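Local coordinates for protein transcriptional regulator (Enterococcus faecalis, PDB 3QFI) that is of unknown function but belongs to the LytR-CpsA-Psr family of bacterial proteins, at residues L252-T255 against Q256-R260; A269-R272 against E273-A277; T13-I16 against D17-E20; Q173-V176 against V177-V181. All coordinates share one frame; numbering follows the deposited sequence.

Contact 1 of 4, residues L252-T255 against Q256-R260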
ATOM      1  N   LEU A 252      16.972  -1.909   0.877  1.00 20.78           N
ATOM      2  CA  LEU A 252      15.948  -2.234   1.877  1.00 14.49           C
ATOM      3  C   LEU A 252      16.180  -1.440   3.159  1.00 14.35           C
ATOM      4  O   LEU A 252      15.252  -0.859   3.720  1.00  3.32           O
ATOM      5  CB  LEU A 252      15.976  -3.730   2.239  1.00 11.30           C
ATOM      6  CG  LEU A 252      14.672  -4.414   2.718  1.00 13.45           C
ATOM      7  CD1 LEU A 252      14.977  -5.663   3.541  1.00  1.00           C
ATOM      8  CD2 LEU A 252      13.846  -3.449   3.547  1.00  9.31           C
ATOM      9  N   TYR A 253      17.421  -1.442   3.639  1.00 14.84           N
ATOM     10  CA  TYR A 253      17.739  -0.721   4.863  1.00 12.16           C
ATOM     11  C   TYR A 253      17.428   0.748   4.712  1.00 12.68           C
ATOM     12  O   TYR A 253      16.815   1.348   5.586  1.00 10.92           O
ATOM     13  CB  TYR A 253      19.216  -0.889   5.253  1.00 10.64           C
ATOM     14  CG  TYR A 253      19.572  -0.219   6.577  1.00  9.94           C
ATOM     15  CD1 TYR A 253      18.798  -0.433   7.721  1.00  1.00           C
ATOM     16  CD2 TYR A 253      20.664   0.641   6.682  1.00  3.35           C
ATOM     17  CE1 TYR A 253      19.093   0.189   8.923  1.00  1.99           C
ATOM     18  CE2 TYR A 253      20.973   1.270   7.895  1.00  1.00           C
ATOM     19  CZ  TYR A 253      20.176   1.038   9.008  1.00  4.60           C
ATOM     20  OH  TYR A 253      20.449   1.670  10.202  1.00 11.57           O
ATOM     21  N   LYS A 254      17.850   1.329   3.598  1.00 12.06           N
ATOM     22  CA  LYS A 254      17.607   2.744   3.355  1.00 14.16           C
ATOM     23  C   LYS A 254      16.095   3.019   3.425  1.00 14.65           C
ATOM     24  O   LYS A 254      15.652   3.963   4.076  1.00 15.67           O
ATOM     25  CB  LYS A 254      18.180   3.138   1.987  1.00 11.25           C
ATOM     26  CG  LYS A 254      17.908   4.579   1.592  1.00 17.18           C
ATOM     27  CD  LYS A 254      18.281   4.834   0.149  1.00 22.90           C
ATOM     28  CE  LYS A 254      17.739   6.174  -0.286  1.00 30.71           C
ATOM     29  NZ  LYS A 254      16.250   6.233  -0.130  1.00 24.36           N
ATOM     30  N   THR A 255      15.307   2.183   2.765  1.00 12.86           N
ATOM     31  CA  THR A 255      13.860   2.339   2.788  1.00 15.07           C
ATOM     32  C   THR A 255      13.316   2.264   4.212  1.00 10.41           C
ATOM     33  O   THR A 255      12.461   3.055   4.599  1.00 19.83           O
ATOM     34  CB  THR A 255      13.183   1.241   2.000  1.00 19.08           C
ATOM     35  OG1 THR A 255      13.691   1.234   0.664  1.00 29.28           O
ATOM     36  CG2 THR A 255      11.672   1.453   1.984  1.00 25.18           C
ATOM     37  N   GLN A 256      13.803   1.291   4.974  1.00  1.55           N
ATOM     38  CA  GLN A 256      13.385   1.096   6.359  1.00  4.44           C
ATOM     39  C   GLN A 256      13.705   2.290   7.222  1.00  1.00           C
ATOM     40  O   GLN A 256      12.884   2.744   8.011  1.00 15.91           O
ATOM     41  CB  GLN A 256      14.077  -0.122   6.972  1.00 11.79           C
ATOM     42  CG  GLN A 256      13.479  -1.445   6.565  1.00  1.00           C
ATOM     43  CD  GLN A 256      14.397  -2.588   6.865  1.00  7.95           C
ATOM     44  OE1 GLN A 256      14.006  -3.748   6.794  1.00 11.45           O
ATOM     45  NE2 GLN A 256      15.640  -2.270   7.196  1.00 15.60           N
ATOM     46  N   THR A 257      14.923   2.786   7.089  1.00  8.45           N
ATOM     47  CA  THR A 257      15.339   3.926   7.878  1.00  5.05           C
ATOM     48  C   THR A 257      14.474   5.117   7.499  1.00 13.75           C
ATOM     49  O   THR A 257      14.033   5.863   8.368  1.00 19.75           O
ATOM     50  CB  THR A 257      16.824   4.228   7.647  1.00  1.00           C
ATOM     51  OG1 THR A 257      17.592   3.078   8.029  1.00  8.43           O
ATOM     52  CG2 THR A 257      17.258   5.410   8.478  1.00  3.23           C
ATOM     53  N   THR A 258      14.210   5.278   6.208  1.00 10.97           N
ATOM     54  CA  THR A 258      13.372   6.379   5.749  1.00 14.89           C
ATOM     55  C   THR A 258      12.005   6.344   6.432  1.00 21.60           C
ATOM     56  O   THR A 258      11.597   7.308   7.074  1.00 30.65           O
ATOM     57  CB  THR A 258      13.121   6.304   4.254  1.00 13.24           C
ATOM     58  OG1 THR A 258      14.369   6.378   3.564  1.00 16.78           O
ATOM     59  CG2 THR A 258      12.218   7.442   3.816  1.00  5.36           C
ATOM     60  N   LEU A 259      11.295   5.232   6.275  1.00 15.05           N
ATOM     61  CA  LEU A 259       9.987   5.107   6.872  1.00 15.51           C
ATOM     62  C   LEU A 259      10.085   5.298   8.370  1.00 16.60           C
ATOM     63  O   LEU A 259       9.310   6.061   8.954  1.00 16.21           O
ATOM     64  CB  LEU A 259       9.381   3.752   6.531  1.00 17.16           C
ATOM     65  CG  LEU A 259       9.252   3.594   5.017  1.00 21.46           C
ATOM     66  CD1 LEU A 259       8.498   2.315   4.696  1.00 15.62           C
ATOM     67  CD2 LEU A 259       8.527   4.805   4.428  1.00 14.38           C
ATOM     68  N   ARG A 260      11.049   4.630   8.991  1.00 11.68           N
ATOM     69  CA  ARG A 260      11.228   4.769  10.421  1.00  7.12           C
ATOM     70  C   ARG A 260      11.338   6.255  10.823  1.00 14.31           C
ATOM     71  O   ARG A 260      10.774   6.657  11.843  1.00  9.96           O
ATOM     72  CB  ARG A 260      12.472   4.009  10.881  1.00  2.92           C
ATOM     73  CG  ARG A 260      12.337   2.499  10.891  1.00  2.15           C
ATOM     74  CD  ARG A 260      13.610   1.859  11.437  1.00 10.80           C
ATOM     75  NE  ARG A 260      13.713   2.032  12.879  1.00  3.36           N
ATOM     76  CZ  ARG A 260      12.889   1.446  13.737  1.00 12.85           C
ATOM     77  NH1 ARG A 260      11.922   0.649  13.285  1.00  5.01           N
ATOM     78  NH2 ARG A 260      13.008   1.677  15.043  1.00  9.86           N
TER
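With chi1 close to -60° in both Thr257 and Thr258, each OG1 stands beside its own backbone N and turns back toward the preceding turn of the chain, where Tyr253 and Lys254 present their carbonyls. The setting is the alpha helix 249-262, in which a threonine hydroxyl can join its own N-H at the carbonyl four residues earlier. Lys254 O is gripped in this way: Thr258 N donates to it at 2.9 Å and Thr258 OG1 at 2.8 Å. The two donors come from opposite faces of the carbonyl plane, the hydroxyl 39° out of it. The Lys254 chain runs alongside Thr258 and points the same way.

One residue earlier, Tyr253 O accepts Thr257 N at 2.8 Å, while Thr257 OG1 lies over one face of the Tyr253 ring, 3.3 Å above its plane and offset toward the rim. With CG anti to the backbone N (chi1 -177°), this ring stands beside its own carbonyl carbon, where the hydroxyl can lie over it; the Tyr253 OH is hydrogen-bonded to Glu267. The Gln256 side chain crosses at the edge of the ring, its amide almost perpendicular to the ring plane. Together they help to form the side turned to helix 269-280, where Arg272 and Asp275 touch the tyrosine. On the buried side, Thr255 OG1 is hydrogen-bonded to Ser251 O, and Thr255 O receives Leu259 N in a nearly straight bond of 3.0 Å. Gln256 also passes at a slant across Leu252, with Gln256 CG 3.6 Å from Leu252 CD2.

Contact 2 of 4, residues A269-R272 against E273-A277; sequences ASER and EKDLA
Glu271 OE2 takes a hydrogen bond from Lys274 NZ at 3.0 Å, and with the opposite charges this makes a salt bridge three residues apart. The ammonium group meets the oxygen on its syn side, 30° out of the carboxylate plane. A bend at chi2 (69°) swings the Glu271 carboxylate along the helix toward the lysine, whose chain is extended up to a last bend that brings NZ over. The two side chains lie next to each other and point the same way.

Asp275, one turn on, crosses the Glu271 side chain at about a right angle. Their nearest carboxylate oxygens, Glu271 OE2 and Asp275 OD1, are 4.3 Å apart, and Asp100 brings another acid close to Glu271. The lysine probably offsets part of this gathered negative charge. These residues belong to helix 269-280, which packs against the preceding helix 249-262: Glu271 and Asp275 face Gln256, and Asp275 is probably hydrogen-bonded to the amide of that glutamine, although the way round of the amide is uncertain.

The helical backbone continues with Leu276 N donating to Arg272 O at 3.1 Å. Nearer the start of the helix the bond from Lys274 N to Ser270 O is weak, at 3.5 Å. Arg272 and Glu273 are exposed and their charged ends do not meet, Arg272 NH1 being 5.5 Å from Glu273 OE2; Arg272 also touches Tyr253. The Glu273 chain folds back instead, placing its CG 3.8 Å from Ala269 O.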
ATOM      1  N   ALA A 269      20.217   0.296  13.005  1.00 15.89           N
ATOM      2  CA  ALA A 269      21.392  -0.340  12.412  1.00 19.52           C
ATOM      3  C   ALA A 269      21.420  -1.858  12.505  1.00 22.54           C
ATOM      4  O   ALA A 269      22.020  -2.535  11.673  1.00 22.88           O
ATOM      5  CB  ALA A 269      22.649   0.232  13.036  1.00  9.77           C
ATOM      6  N   SER A 270      20.784  -2.387  13.535  1.00 22.84           N
ATOM      7  CA  SER A 270      20.728  -3.825  13.738  1.00 19.60           C
ATOM      8  C   SER A 270      19.932  -4.484  12.615  1.00 12.57           C
ATOM      9  O   SER A 270      20.135  -5.658  12.300  1.00 13.13           O
ATOM     10  CB  SER A 270      20.081  -4.122  15.096  1.00 27.07           C
ATOM     11  OG  SER A 270      19.957  -5.506  15.314  1.00 29.74           O
ATOM     12  N   GLU A 271      19.049  -3.720  11.988  1.00  2.72           N
ATOM     13  CA  GLU A 271      18.214  -4.267  10.921  1.00  1.90           C
ATOM     14  C   GLU A 271      18.983  -4.423   9.617  1.00  5.19           C
ATOM     15  O   GLU A 271      18.613  -5.194   8.731  1.00 13.25           O
ATOM     16  CB  GLU A 271      16.986  -3.381  10.690  1.00  7.60           C
ATOM     17  CG  GLU A 271      15.820  -4.105  10.039  1.00 11.69           C
ATOM     18  CD  GLU A 271      15.187  -5.127  10.963  1.00 16.20           C
ATOM     19  OE1 GLU A 271      15.497  -5.108  12.173  1.00 15.64           O
ATOM     20  OE2 GLU A 271      14.371  -5.941  10.484  1.00 19.65           O
ATOM     21  N   ARG A 272      20.050  -3.668   9.499  1.00  4.30           N
ATOM     22  CA  ARG A 272      20.873  -3.742   8.320  1.00  4.24           C
ATOM     23  C   ARG A 272      21.543  -5.129   8.292  1.00  6.79           C
ATOM     24  O   ARG A 272      21.611  -5.777   7.244  1.00 21.89           O
ATOM     25  CB  ARG A 272      21.882  -2.595   8.378  1.00  8.26           C
ATOM     26  CG  ARG A 272      23.144  -2.789   7.610  1.00  8.36           C
ATOM     27  CD  ARG A 272      23.004  -2.283   6.215  1.00 10.92           C
ATOM     28  NE  ARG A 272      24.302  -1.866   5.700  1.00 23.54           N
ATOM     29  CZ  ARG A 272      25.028  -0.876   6.216  1.00 32.89           C
ATOM     30  NH1 ARG A 272      24.584  -0.194   7.268  1.00 28.92           N
ATOM     31  NH2 ARG A 272      26.205  -0.568   5.677  1.00 49.12           N
ATOM     32  N   GLU A 273      22.006  -5.612   9.438  1.00  8.93           N
ATOM     33  CA  GLU A 273      22.650  -6.919   9.449  1.00 11.72           C
ATOM     34  C   GLU A 273      21.616  -8.005   9.119  1.00 11.48           C
ATOM     35  O   GLU A 273      21.932  -9.008   8.476  1.00 12.04           O
ATOM     36  CB  GLU A 273      23.288  -7.186  10.811  1.00 19.59           C
ATOM     37  CG  GLU A 273      23.785  -5.930  11.507  1.00 35.09           C
ATOM     38  CD  GLU A 273      24.859  -5.197  10.726  1.00 44.40           C
ATOM     39  OE1 GLU A 273      25.362  -5.771   9.733  1.00 50.35           O
ATOM     40  OE2 GLU A 273      25.212  -4.055  11.109  1.00 47.15           O
ATOM     41  N   LYS A 274      20.377  -7.808   9.558  1.00 10.96           N
ATOM     42  CA  LYS A 274      19.329  -8.781   9.268  1.00  3.44           C
ATOM     43  C   LYS A 274      18.987  -8.772   7.773  1.00  1.00           C
ATOM     44  O   LYS A 274      18.919  -9.820   7.157  1.00  6.28           O
ATOM     45  CB  LYS A 274      18.101  -8.474  10.122  1.00  4.49           C
ATOM     46  CG  LYS A 274      16.860  -9.241   9.752  1.00 15.88           C
ATOM     47  CD  LYS A 274      15.765  -8.952  10.765  1.00 15.67           C
ATOM     48  CE  LYS A 274      14.410  -9.492  10.309  1.00 19.87           C
ATOM     49  NZ  LYS A 274      13.787  -8.651   9.241  1.00 15.46           N
ATOM     50  N   ASP A 275      18.793  -7.595   7.182  1.00  8.46           N
ATOM     51  CA  ASP A 275      18.474  -7.518   5.756  1.00  3.94           C
ATOM     52  C   ASP A 275      19.507  -8.222   4.887  1.00  7.39           C
ATOM     53  O   ASP A 275      19.165  -8.897   3.918  1.00 20.63           O
ATOM     54  CB  ASP A 275      18.395  -6.071   5.298  1.00  1.15           C
ATOM     55  CG  ASP A 275      17.485  -5.254   6.146  1.00 13.80           C
ATOM     56  OD1 ASP A 275      16.561  -5.847   6.754  1.00 11.23           O
ATOM     57  OD2 ASP A 275      17.688  -4.016   6.200  1.00 29.35           O
ATOM     58  N   LEU A 276      20.774  -8.031   5.229  1.00 11.29           N
ATOM     59  CA  LEU A 276      21.883  -8.624   4.496  1.00 17.80           C
ATOM     60  C   LEU A 276      21.885 -10.149   4.655  1.00 12.52           C
ATOM     61  O   LEU A 276      22.021 -10.878   3.670  1.00  8.35           O
ATOM     62  CB  LEU A 276      23.199  -8.012   4.997  1.00 22.50           C
ATOM     63  CG  LEU A 276      24.529  -8.530   4.444  1.00 29.71           C
ATOM     64  CD1 LEU A 276      24.597  -8.302   2.943  1.00 35.69           C
ATOM     65  CD2 LEU A 276      25.682  -7.803   5.135  1.00 34.06           C
ATOM     66  N   ALA A 277      21.709 -10.628   5.884  1.00  4.25           N
ATOM     67  CA  ALA A 277      21.688 -12.065   6.142  1.00  1.00           C
ATOM     68  C   ALA A 277      20.619 -12.742   5.307  1.00  1.00           C
ATOM     69  O   ALA A 277      20.864 -13.774   4.683  1.00  3.91           O
ATOM     70  CB  ALA A 277      21.437 -12.334   7.613  1.00  1.00           C
TER

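Contact 3 of 4, residues T13-I16 against D17-E20; sequences TANI and DAQE
The loop leading into strand 22-28 folds back on itself in a Schellman motif, which joins Asn15 to Glu20 around a type I turn from Ile16 to Gln19. Its outer bond runs from Glu20 N to Asn15 O, 3.1 Å, and its inner bond from Gln19 N to Ile16 O, 2.9 Å. The inner donor stands well above the carbonyl plane, 70° out of it. Ala18 N adds a weak third bond, reaching Asn15 O at 3.2 Å, so that this carbonyl collects two N-H groups of the returning chain. Gln19 takes a left-handed helical backbone, phi 47° and psi 52°, as the C' residue of the motif does.

The side chain of Glu20 strengthens the same closure. Its CG is anti to the backbone N and the chain stays extended, which lays the carboxylate back along Asn15; there OE2 accepts a weak but fairly straight bond from Asn15 N at 3.2 Å. The carboxylate also lies beside the Asn15 side chain, with Glu20 OE1 3.8 Å from Asn15 CB. The Asn15 side chain leans over the turn, where Asn15 CG comes within 3.8 Å of Ala18 CB.

Ile16 provides the buried anchor, its side chain resting on Asp212, Asp215 and Ile216 of helix 210-216. Lys219 and Tyr220, just beyond that helix, are hydrogen-bonded to the carbonyls of Asp17 and Glu20. Paired six-to-one and five-to-two bonds around a residue with positive phi are the signature of the Schellman motif, present here without a preceding regular helix.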
ATOM      1  N   THR A  13      -0.171   2.177  19.315  1.00 32.48           N
ATOM      2  CA  THR A  13       0.365   3.042  20.406  1.00 39.06           C
ATOM      3  C   THR A  13       0.500   4.510  19.967  1.00 39.75           C
ATOM      4  O   THR A  13       0.679   5.401  20.799  1.00 42.37           O
ATOM      5  CB  THR A  13       1.754   2.530  20.916  1.00 44.13           C
ATOM      6  OG1 THR A  13       2.707   2.531  19.845  1.00 45.41           O
ATOM      7  CG2 THR A  13       1.630   1.119  21.481  1.00 39.57           C
ATOM      8  N   ALA A  14       0.413   4.765  18.664  1.00 33.73           N
ATOM      9  CA  ALA A  14       0.502   6.131  18.147  1.00 26.34           C
ATOM     10  C   ALA A  14      -0.658   6.982  18.685  1.00 18.89           C
ATOM     11  O   ALA A  14      -1.817   6.630  18.507  1.00 20.03           O
ATOM     12  CB  ALA A  14       0.467   6.105  16.626  1.00 17.85           C
ATOM     13  N   ASN A  15      -0.357   8.094  19.347  1.00 20.90           N
ATOM     14  CA  ASN A  15      -1.421   8.954  19.888  1.00 22.97           C
ATOM     15  C   ASN A  15      -1.973   9.881  18.805  1.00 19.73           C
ATOM     16  O   ASN A  15      -1.402  10.925  18.532  1.00 24.81           O
ATOM     17  CB  ASN A  15      -0.887   9.785  21.059  1.00 19.90           C
ATOM     18  CG  ASN A  15      -1.991  10.542  21.800  1.00 34.36           C
ATOM     19  OD1 ASN A  15      -1.807  10.971  22.946  1.00 29.93           O
ATOM     20  ND2 ASN A  15      -3.139  10.715  21.145  1.00 32.06           N
ATOM     21  N   ILE A  16      -3.088   9.499  18.195  1.00 22.61           N
ATOM     22  CA  ILE A  16      -3.679  10.299  17.123  1.00 31.49           C
ATOM     23  C   ILE A  16      -4.178  11.636  17.615  1.00 30.96           C
ATOM     24  O   ILE A  16      -4.163  12.635  16.882  1.00 21.84           O
ATOM     25  CB  ILE A  16      -4.845   9.567  16.458  1.00 36.52           C
ATOM     26  CG1 ILE A  16      -4.311   8.338  15.724  1.00 38.52           C
ATOM     27  CG2 ILE A  16      -5.545  10.489  15.474  1.00 37.14           C
ATOM     28  CD1 ILE A  16      -5.381   7.533  15.035  1.00 58.24           C
ATOM     29  N   ASP A  17      -4.643  11.642  18.859  1.00 30.42           N
ATOM     30  CA  ASP A  17      -5.142  12.847  19.482  1.00 20.24           C
ATOM     31  C   ASP A  17      -4.017  13.889  19.510  1.00 16.52           C
ATOM     32  O   ASP A  17      -4.252  15.061  19.223  1.00 24.28           O
ATOM     33  CB  ASP A  17      -5.647  12.507  20.888  1.00 16.14           C
ATOM     34  CG  ASP A  17      -6.171  13.708  21.628  1.00 12.97           C
ATOM     35  OD1 ASP A  17      -5.351  14.426  22.250  1.00 21.63           O
ATOM     36  OD2 ASP A  17      -7.403  13.937  21.585  1.00 19.82           O
ATOM     37  N   ALA A  18      -2.793  13.472  19.821  1.00  6.90           N
ATOM     38  CA  ALA A  18      -1.671  14.418  19.854  1.00 11.87           C
ATOM     39  C   ALA A  18      -1.007  14.593  18.475  1.00  7.74           C
ATOM     40  O   ALA A  18       0.116  15.094  18.370  1.00  8.71           O
ATOM     41  CB  ALA A  18      -0.636  13.965  20.886  1.00  4.34           C
ATOM     42  N   GLN A  19      -1.728  14.205  17.431  1.00 14.30           N
ATOM     43  CA  GLN A  19      -1.245  14.286  16.059  1.00 18.16           C
ATOM     44  C   GLN A  19       0.174  13.730  15.996  1.00 15.02           C
ATOM     45  O   GLN A  19       1.125  14.354  15.510  1.00 13.59           O
ATOM     46  CB  GLN A  19      -1.291  15.720  15.527  1.00 19.04           C
ATOM     47  CG  GLN A  19      -0.193  16.624  16.039  1.00 20.27           C
ATOM     48  CD  GLN A  19       0.167  17.720  15.048  1.00 23.56           C
ATOM     49  OE1 GLN A  19       1.224  18.344  15.164  1.00 27.78           O
ATOM     50  NE2 GLN A  19      -0.717  17.965  14.073  1.00  5.67           N
ATOM     51  N   GLU A  20       0.299  12.531  16.528  1.00 20.17           N
ATOM     52  CA  GLU A  20       1.563  11.845  16.540  1.00 27.32           C
ATOM     53  C   GLU A  20       1.573  11.114  15.202  1.00 27.59           C
ATOM     54  O   GLU A  20       0.543  10.601  14.751  1.00 31.29           O
ATOM     55  CB  GLU A  20       1.573  10.884  17.720  1.00 21.00           C
ATOM     56  CG  GLU A  20       2.893  10.269  18.060  1.00 34.50           C
ATOM     57  CD  GLU A  20       2.848   9.600  19.428  1.00 42.13           C
ATOM     58  OE1 GLU A  20       2.789  10.336  20.436  1.00 42.53           O
ATOM     59  OE2 GLU A  20       2.847   8.349  19.494  1.00 40.91           O
TER

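Contact 4 of 4, residues Q173-V176 against V177-V181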
ATOM      1  N   GLN A 173      -2.102   2.181  -8.941  1.00 15.90           N
ATOM      2  CA  GLN A 173      -2.873   1.942  -7.730  1.00 22.84           C
ATOM      3  C   GLN A 173      -2.585   3.027  -6.705  1.00 23.88           C
ATOM      4  O   GLN A 173      -3.477   3.425  -5.948  1.00 16.42           O
ATOM      5  CB  GLN A 173      -2.549   0.571  -7.154  1.00 23.93           C
ATOM      6  CG  GLN A 173      -3.153  -0.550  -7.975  1.00 33.20           C
ATOM      7  CD  GLN A 173      -2.734  -1.926  -7.503  1.00 36.66           C
ATOM      8  OE1 GLN A 173      -3.192  -2.936  -8.041  1.00 52.32           O
ATOM      9  NE2 GLN A 173      -1.855  -1.979  -6.500  1.00 43.89           N
ATOM     10  N   ARG A 174      -1.346   3.523  -6.695  1.00 24.32           N
ATOM     11  CA  ARG A 174      -0.971   4.575  -5.753  1.00 23.49           C
ATOM     12  C   ARG A 174      -1.567   5.913  -6.182  1.00 14.94           C
ATOM     13  O   ARG A 174      -1.859   6.770  -5.343  1.00 14.64           O
ATOM     14  CB  ARG A 174       0.556   4.723  -5.644  1.00 21.25           C
ATOM     15  CG  ARG A 174       1.299   3.478  -5.196  1.00 10.85           C
ATOM     16  CD  ARG A 174       2.725   3.800  -4.719  1.00 10.23           C
ATOM     17  NE  ARG A 174       3.592   4.446  -5.708  1.00 10.74           N
ATOM     18  CZ  ARG A 174       4.315   3.810  -6.633  1.00 20.52           C
ATOM     19  NH1 ARG A 174       4.284   2.484  -6.728  1.00 16.56           N
ATOM     20  NH2 ARG A 174       5.112   4.503  -7.442  1.00 14.01           N
ATOM     21  N   GLU A 175      -1.748   6.094  -7.486  1.00 14.17           N
ATOM     22  CA  GLU A 175      -2.304   7.341  -7.983  1.00 13.68           C
ATOM     23  C   GLU A 175      -3.776   7.409  -7.568  1.00 18.74           C
ATOM     24  O   GLU A 175      -4.250   8.440  -7.095  1.00 20.57           O
ATOM     25  CB  GLU A 175      -2.160   7.415  -9.504  1.00 21.15           C
ATOM     26  CG  GLU A 175      -2.408   8.810 -10.061  1.00 38.54           C
ATOM     27  CD  GLU A 175      -2.345   8.873 -11.583  1.00 44.13           C
ATOM     28  OE1 GLU A 175      -2.478   9.991 -12.129  1.00 46.29           O
ATOM     29  OE2 GLU A 175      -2.165   7.812 -12.227  1.00 51.22           O
ATOM     30  N   VAL A 176      -4.479   6.291  -7.722  1.00 15.16           N
ATOM     31  CA  VAL A 176      -5.884   6.198  -7.355  1.00 13.07           C
ATOM     32  C   VAL A 176      -6.062   6.505  -5.871  1.00 17.70           C
ATOM     33  O   VAL A 176      -6.812   7.409  -5.512  1.00 26.74           O
ATOM     34  CB  VAL A 176      -6.443   4.782  -7.684  1.00 18.05           C
ATOM     35  CG1 VAL A 176      -7.832   4.588  -7.083  1.00  1.00           C
ATOM     36  CG2 VAL A 176      -6.504   4.600  -9.191  1.00 13.17           C
ATOM     37  N   VAL A 177      -5.376   5.766  -5.007  1.00 16.37           N
ATOM     38  CA  VAL A 177      -5.490   5.996  -3.571  1.00 14.00           C
ATOM     39  C   VAL A 177      -5.077   7.413  -3.203  1.00 19.50           C
ATOM     40  O   VAL A 177      -5.598   7.991  -2.250  1.00 28.86           O
ATOM     41  CB  VAL A 177      -4.612   5.002  -2.764  1.00 15.79           C
ATOM     42  CG1 VAL A 177      -4.587   5.391  -1.285  1.00  2.05           C
ATOM     43  CG2 VAL A 177      -5.152   3.583  -2.928  1.00 11.50           C
ATOM     44  N   GLU A 178      -4.135   7.980  -3.947  1.00 19.22           N
ATOM     45  CA  GLU A 178      -3.686   9.336  -3.644  1.00 22.12           C
ATOM     46  C   GLU A 178      -4.802  10.338  -3.926  1.00 30.43           C
ATOM     47  O   GLU A 178      -5.036  11.271  -3.147  1.00 25.83           O
ATOM     48  CB  GLU A 178      -2.474   9.700  -4.482  1.00 26.67           C
ATOM     49  CG  GLU A 178      -1.861  11.028  -4.097  1.00 25.71           C
ATOM     50  CD  GLU A 178      -0.885  11.526  -5.142  1.00 35.48           C
ATOM     51  OE1 GLU A 178      -0.078  10.708  -5.653  1.00 26.12           O
ATOM     52  OE2 GLU A 178      -0.927  12.740  -5.445  1.00 25.54           O
ATOM     53  N   LYS A 179      -5.484  10.138  -5.049  1.00 23.81           N
ATOM     54  CA  LYS A 179      -6.575  11.012  -5.436  1.00 13.39           C
ATOM     55  C   LYS A 179      -7.753  10.848  -4.489  1.00 15.49           C
ATOM     56  O   LYS A 179      -8.407  11.825  -4.136  1.00  8.91           O
ATOM     57  CB  LYS A 179      -6.996  10.711  -6.873  1.00 14.95           C
ATOM     58  CG  LYS A 179      -5.934  11.058  -7.898  1.00 20.72           C
ATOM     59  CD  LYS A 179      -5.431  12.482  -7.701  1.00 29.71           C
ATOM     60  CE  LYS A 179      -4.496  12.930  -8.823  1.00 29.75           C
ATOM     61  NZ  LYS A 179      -3.390  11.971  -9.079  1.00 34.41           N
ATOM     62  N   ILE A 180      -8.012   9.612  -4.075  1.00 15.77           N
ATOM     63  CA  ILE A 180      -9.107   9.334  -3.157  1.00 20.62           C
ATOM     64  C   ILE A 180      -8.854  10.085  -1.852  1.00 22.52           C
ATOM     65  O   ILE A 180      -9.610  10.980  -1.471  1.00 25.60           O
ATOM     66  CB  ILE A 180      -9.224   7.816  -2.855  1.00 22.67           C
ATOM     67  CG1 ILE A 180      -9.625   7.063  -4.118  1.00 19.13           C
ATOM     68  CG2 ILE A 180     -10.287   7.568  -1.783  1.00 26.81           C
ATOM     69  CD1 ILE A 180     -10.989   7.452  -4.643  1.00 24.57           C
ATOM     70  N   VAL A 181      -7.779   9.713  -1.178  1.00 20.24           N
ATOM     71  CA  VAL A 181      -7.410  10.336   0.073  1.00 26.04           C
ATOM     72  C   VAL A 181      -7.456  11.842  -0.021  1.00 29.43           C
ATOM     73  O   VAL A 181      -7.943  12.521   0.888  1.00 33.76           O
ATOM     74  CB  VAL A 181      -6.005   9.927   0.471  1.00 26.93           C
ATOM     75  CG1 VAL A 181      -5.538  10.760   1.654  1.00 21.59           C
ATOM     76  CG2 VAL A 181      -5.992   8.442   0.808  1.00 19.25           C
TER
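Regular i to i-4 bonds run through this part of helix 166-184, from Val177 N to Gln173 O at 3.2 Å, Glu178 N to Arg174 O at 2.9 Å, Lys179 N to Glu175 O at 2.9 Å and Ile180 N to Val176 O at 2.9 Å.

On one flank Glu175 extends fully from a CG anti to its backbone N, while Lys179 bends at chi2 and chi4 and hooks its ammonium group back across it. Lys179 NZ ends 3.5 Å from Glu175 CG and 3.7 Å from Glu175 OE1, a long salt bridge. The other oxygen of that carboxylate is hydrogen-bonded to Tyr155. Next to this pair Val176 and Ile180 meet through their CG1 atoms, 4.3 Å apart, and both rest on Ile124 of strand 124-128. Val177 and Arg174 turn instead to Met46 and Met59 of the central sheet, where Arg174 is hydrogen-bonded to Ser61. The helix, part of the LytR-CpsA-Psr family region, thus packs on strand 124-128 through one face and on the central mixed sheet through another; the lysine probably gives the Glu175 carboxylate modest electrostatic support, while Tyr155 fixes it by a direct hydrogen bond.

In the fold
Contacts 1 and 2 lie on successive helices, 249-262 and 269-280, and touch: their centres are 11 Å apart, and the Gln256 amide meets the Asp275 carboxylate, probably through a hydrogen bond, though the amide's orientation is uncertain. Tyr253 of contact 1 also lies against the start of the second helix. Contact 4, on a helix packed against the central sheet, is across the chain's centre from contact 2, with their centres 32 Å apart. Contact 3, at the N-terminal end of the model, stands alone: its nearest atoms are about 11 Å from contact 1 and about 14 Å from contact 4. It leads into strand 22-28 of the mixed sheet that contact 4 packs against.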